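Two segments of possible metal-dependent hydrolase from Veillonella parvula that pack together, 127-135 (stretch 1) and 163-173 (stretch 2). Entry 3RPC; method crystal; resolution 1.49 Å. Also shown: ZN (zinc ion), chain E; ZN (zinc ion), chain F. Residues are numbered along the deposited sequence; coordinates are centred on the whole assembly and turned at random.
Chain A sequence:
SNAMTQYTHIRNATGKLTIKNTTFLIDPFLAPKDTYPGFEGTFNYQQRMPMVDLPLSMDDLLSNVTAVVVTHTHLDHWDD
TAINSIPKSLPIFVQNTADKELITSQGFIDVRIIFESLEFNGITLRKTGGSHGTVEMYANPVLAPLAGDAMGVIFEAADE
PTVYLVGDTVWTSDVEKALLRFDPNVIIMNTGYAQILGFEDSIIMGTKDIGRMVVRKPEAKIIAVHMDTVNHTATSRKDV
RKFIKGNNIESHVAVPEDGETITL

Stretch 1 (127-135) KTGGSHGTV
Stretch 2 163-173: VYLVGDTVWTS

Stretch 2 opens as a strand at V163 (phi/psi -111/127), which lies out of reach of stretch 1, itself a strand only at K127 and T128 before it runs on as loop. The two stretches advance broadly the same way, T128 lying by V166 and then H132 by T169. Y164 (-109/106, chi1 t, chi2 16°) sets out sideways, but its ring reaches stretch 1: T128 OG1 lies at the ring edge, near its plane, 3.5 Å from Y164 CE1. T128 (-114/157, chi1 p) directs its CB toward stretch 2. Its CA is 7.7 Å from the CA of V166, a gap wide enough for water 1, which accepts from T128 OG1 and Y164 OH and donates to G129 O and V166 O, each at 2.8 Å. This water joins the two stretches where they do not hydrogen-bond directly.

L165 (-86/102, chi1 t, chi2 p) points sideways and adds little, and V166 (-69/-39, chi1 t) turns its side chain away, offering its carbonyl to the water. G167 (88/-176) has backbone angles at which a CB would be jammed against the carbonyl O of V166; a weak hydrogen bond runs from T169 N to G167 O (2.9 Å).

D168 (-79/82, chi1 -87°, chi2 16°) meets H132 (-84/53, chi1 t, chi2 -10°) at the metal site. H132 NE2 and D168 OD2 are 3.1 Å apart without a hydrogen bond, because both bind the chain E zinc, at 2.1 Å from NE2 and 2.4 Å from OD2. D168 OD2 also binds the chain F zinc at 2.1 Å, so this one oxygen bridges the metals, as does water 3, at 2.0 Å from the chain E ion and 2.3 Å from the chain F ion. The D168 CB sits over the H132 ring face, 3.5 Å from the ring centroid and 15° off the normal, a CH-pi contact. D168 O also lies over a face of this ring, and H132 CA makes a CA-H...O contact with D168 O at 3.5 Å.

At T169 (-143/151, chi1 t) the backbones close in, with its CA 4.4 Å from H132 CA. S131 N donates to T169 OG1 (2.8 Å, 150°), and T169 OG1 in turn donates to V170 O (2.8 Å), so the hydroxyl accepts across the contact and donates within its own stretch. G130 (-173/159) passes with its CA 3.2 Å from T169 OG1; an ideal CB there would lie 2.8 Å from T169 CB, a clash.

V170 N donates to S131 O (2.9 Å, 164°), the straighter of the two direct hydrogen bonds. S131 O also receives a CA-H...O contact from T169 CA at 3.2 Å and a weak hydrogen bond from G133 N at 2.9 Å. V170 (-82/175, chi1 m) packs beside G133 (151/163), with V170 CG2 3.6 Å from G133 O.

W171 (-75/110, chi1 t, chi2 -73°) points away. T172 (-127/180, chi1 p) points toward stretch 1, its CG2 3.8 Å from the OG of S131 (-127/118, chi1 m); water 2 links S131 OG (2.9 Å) and T172 OG1 (2.7 Å). T172 and T134 are N-caps of separate helices, which S173 and V135 begin.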

# COMPACT_ATOMS: atom_id res chain seq x y z
N LYS A 127 3.44 1.18 10.64
CA LYS A 127 3.56 0.34 9.46
C LYS A 127 3.66 1.17 8.20
O LYS A 127 2.89 2.12 8.00
CB LYS A 127 2.39 -0.63 9.35
CG LYS A 127 2.45 -1.50 8.09
CD LYS A 127 1.51 -2.69 8.15
CE LYS A 127 0.06 -2.27 8.04
NZ LYS A 127 -0.85 -3.43 8.24
N THR A 128 4.61 0.82 7.34
CA THR A 128 4.71 1.47 6.03
C THR A 128 4.40 0.45 4.94
O THR A 128 4.53 -0.77 5.14
CB THR A 128 6.12 2.07 5.80
OG1 THR A 128 7.10 1.03 5.80
CG2 THR A 128 6.46 3.07 6.90
N GLY A 129 3.98 0.95 3.78
CA GLY A 129 3.64 0.08 2.67
C GLY A 129 4.83 -0.36 1.84
O GLY A 129 5.95 0.13 2.01
N GLY A 130 4.58 -1.30 0.94
CA GLY A 130 5.62 -1.78 0.05
C GLY A 130 5.08 -2.73 -1.00
O GLY A 130 4.00 -3.32 -0.83
N SER A 131 5.83 -2.88 -2.08
CA SER A 131 5.54 -3.88 -3.10
C SER A 131 6.79 -4.71 -3.32
O SER A 131 7.83 -4.18 -3.73
CB SER A 131 5.13 -3.21 -4.41
OG SER A 131 3.99 -2.41 -4.20
N HIS A 132 6.70 -6.00 -3.04
CA HIS A 132 7.84 -6.92 -3.09
C HIS A 132 8.05 -7.41 -4.53
O HIS A 132 8.11 -8.62 -4.77
CB HIS A 132 7.53 -8.10 -2.13
CG HIS A 132 8.73 -8.87 -1.65
ND1 HIS A 132 10.00 -8.72 -2.16
CD2 HIS A 132 8.82 -9.83 -0.70
CE1 HIS A 132 10.83 -9.55 -1.54
NE2 HIS A 132 10.13 -10.23 -0.64
N GLY A 133 8.15 -6.47 -5.46
CA GLY A 133 8.21 -6.77 -6.89
C GLY A 133 7.62 -5.64 -7.72
O GLY A 133 6.92 -4.78 -7.20
N THR A 134 7.93 -5.64 -9.01
CA THR A 134 7.38 -4.64 -9.92
C THR A 134 5.96 -5.00 -10.31
O THR A 134 5.49 -6.11 -10.07
CB THR A 134 8.20 -4.59 -11.21
OG1 THR A 134 8.14 -5.87 -11.84
CG2 THR A 134 9.65 -4.24 -10.91
N VAL A 135 5.27 -4.05 -10.95
CA VAL A 135 3.91 -4.28 -11.42
C VAL A 135 3.83 -5.49 -12.34
O VAL A 135 2.94 -6.34 -12.19
CB VAL A 135 3.34 -3.05 -12.14
CG1 VAL A 135 2.01 -3.39 -12.81
CG2 VAL A 135 3.18 -1.91 -11.17
N VAL A 163 13.76 6.08 12.79
CA VAL A 163 14.36 5.02 12.01
C VAL A 163 13.34 4.42 11.04
O VAL A 163 12.25 4.02 11.45
CB VAL A 163 14.90 3.90 12.92
CG1 VAL A 163 15.51 2.78 12.10
CG2 VAL A 163 15.90 4.47 13.92
N TYR A 164 13.70 4.36 9.76
CA TYR A 164 12.83 3.78 8.74
C TYR A 164 13.43 2.46 8.29
O TYR A 164 14.44 2.43 7.58
CB TYR A 164 12.71 4.74 7.54
CG TYR A 164 11.80 4.31 6.41
CD1 TYR A 164 10.86 3.28 6.57
CD2 TYR A 164 11.88 4.93 5.17
CE1 TYR A 164 10.02 2.90 5.51
CE2 TYR A 164 11.06 4.55 4.13
CZ TYR A 164 10.14 3.55 4.29
OH TYR A 164 9.34 3.21 3.21
N LEU A 165 12.82 1.36 8.73
CA LEU A 165 13.14 0.03 8.23
C LEU A 165 12.31 -0.16 6.98
O LEU A 165 11.11 -0.40 7.04
CB LEU A 165 12.78 -1.01 9.30
CG LEU A 165 13.01 -2.48 8.98
CD1 LEU A 165 14.48 -2.82 9.04
CD2 LEU A 165 12.22 -3.33 9.98
N VAL A 166 12.93 -0.02 5.82
CA VAL A 166 12.16 0.08 4.58
C VAL A 166 11.47 -1.23 4.20
O VAL A 166 10.32 -1.24 3.71
CB VAL A 166 13.04 0.56 3.42
CG1 VAL A 166 12.21 0.68 2.13
CG2 VAL A 166 13.67 1.90 3.78
N GLY A 167 12.16 -2.34 4.43
CA GLY A 167 11.61 -3.66 4.17
C GLY A 167 11.81 -4.17 2.75
O GLY A 167 12.47 -3.53 1.92
N ASP A 168 11.25 -5.34 2.48
CA ASP A 168 11.34 -5.96 1.16
C ASP A 168 10.35 -5.33 0.18
O ASP A 168 9.25 -5.86 -0.04
CB ASP A 168 11.11 -7.48 1.26
CG ASP A 168 12.40 -8.26 1.55
OD1 ASP A 168 13.40 -7.65 1.97
OD2 ASP A 168 12.40 -9.49 1.36
N THR A 169 10.74 -4.19 -0.37
CA THR A 169 9.92 -3.48 -1.35
C THR A 169 10.82 -2.87 -2.39
O THR A 169 11.99 -2.56 -2.12
CB THR A 169 9.07 -2.38 -0.67
OG1 THR A 169 8.28 -1.69 -1.65
CG2 THR A 169 9.96 -1.39 0.09
N VAL A 170 10.29 -2.72 -3.59
CA VAL A 170 10.92 -1.87 -4.60
C VAL A 170 10.52 -0.41 -4.33
O VAL A 170 9.72 -0.14 -3.44
CB VAL A 170 10.52 -2.29 -6.02
CG1 VAL A 170 10.87 -3.75 -6.27
CG2 VAL A 170 9.02 -2.04 -6.30
N TRP A 171 11.08 0.52 -5.07
CA TRP A 171 10.75 1.93 -4.84
C TRP A 171 9.36 2.26 -5.37
O TRP A 171 9.15 2.28 -6.58
CB TRP A 171 11.79 2.83 -5.50
CG TRP A 171 11.72 4.23 -5.00
CD1 TRP A 171 10.75 5.15 -5.27
CD2 TRP A 171 12.67 4.87 -4.15
NE1 TRP A 171 11.04 6.33 -4.62
CE2 TRP A 171 12.21 6.19 -3.93
CE3 TRP A 171 13.87 4.47 -3.56
CZ2 TRP A 171 12.91 7.10 -3.14
CZ3 TRP A 171 14.56 5.37 -2.77
CH2 TRP A 171 14.08 6.67 -2.57
N THR A 172 8.42 2.49 -4.47
CA THR A 172 7.05 2.86 -4.86
C THR A 172 6.65 4.15 -4.15
O THR A 172 7.41 4.71 -3.37
CB THR A 172 6.04 1.79 -4.44
OG1 THR A 172 5.93 1.78 -3.01
CG2 THR A 172 6.45 0.40 -4.93
N SER A 173 5.43 4.61 -4.41
CA SER A 173 4.94 5.79 -3.72
C SER A 173 4.80 5.57 -2.22
O SER A 173 4.76 6.53 -1.45
CB SER A 173 3.61 6.25 -4.31
OG SER A 173 3.79 6.67 -5.66
ZN ZN E . 10.81 -11.25 1.11
ZN ZN F . 14.05 -10.80 1.73
O HOH W 1 8.33 0.64 3.37
O HOH W 2 4.02 -0.03 -2.55
O HOH W 3 12.46 -12.38 1.21
O HOH W 4 14.39 -10.97 -0.81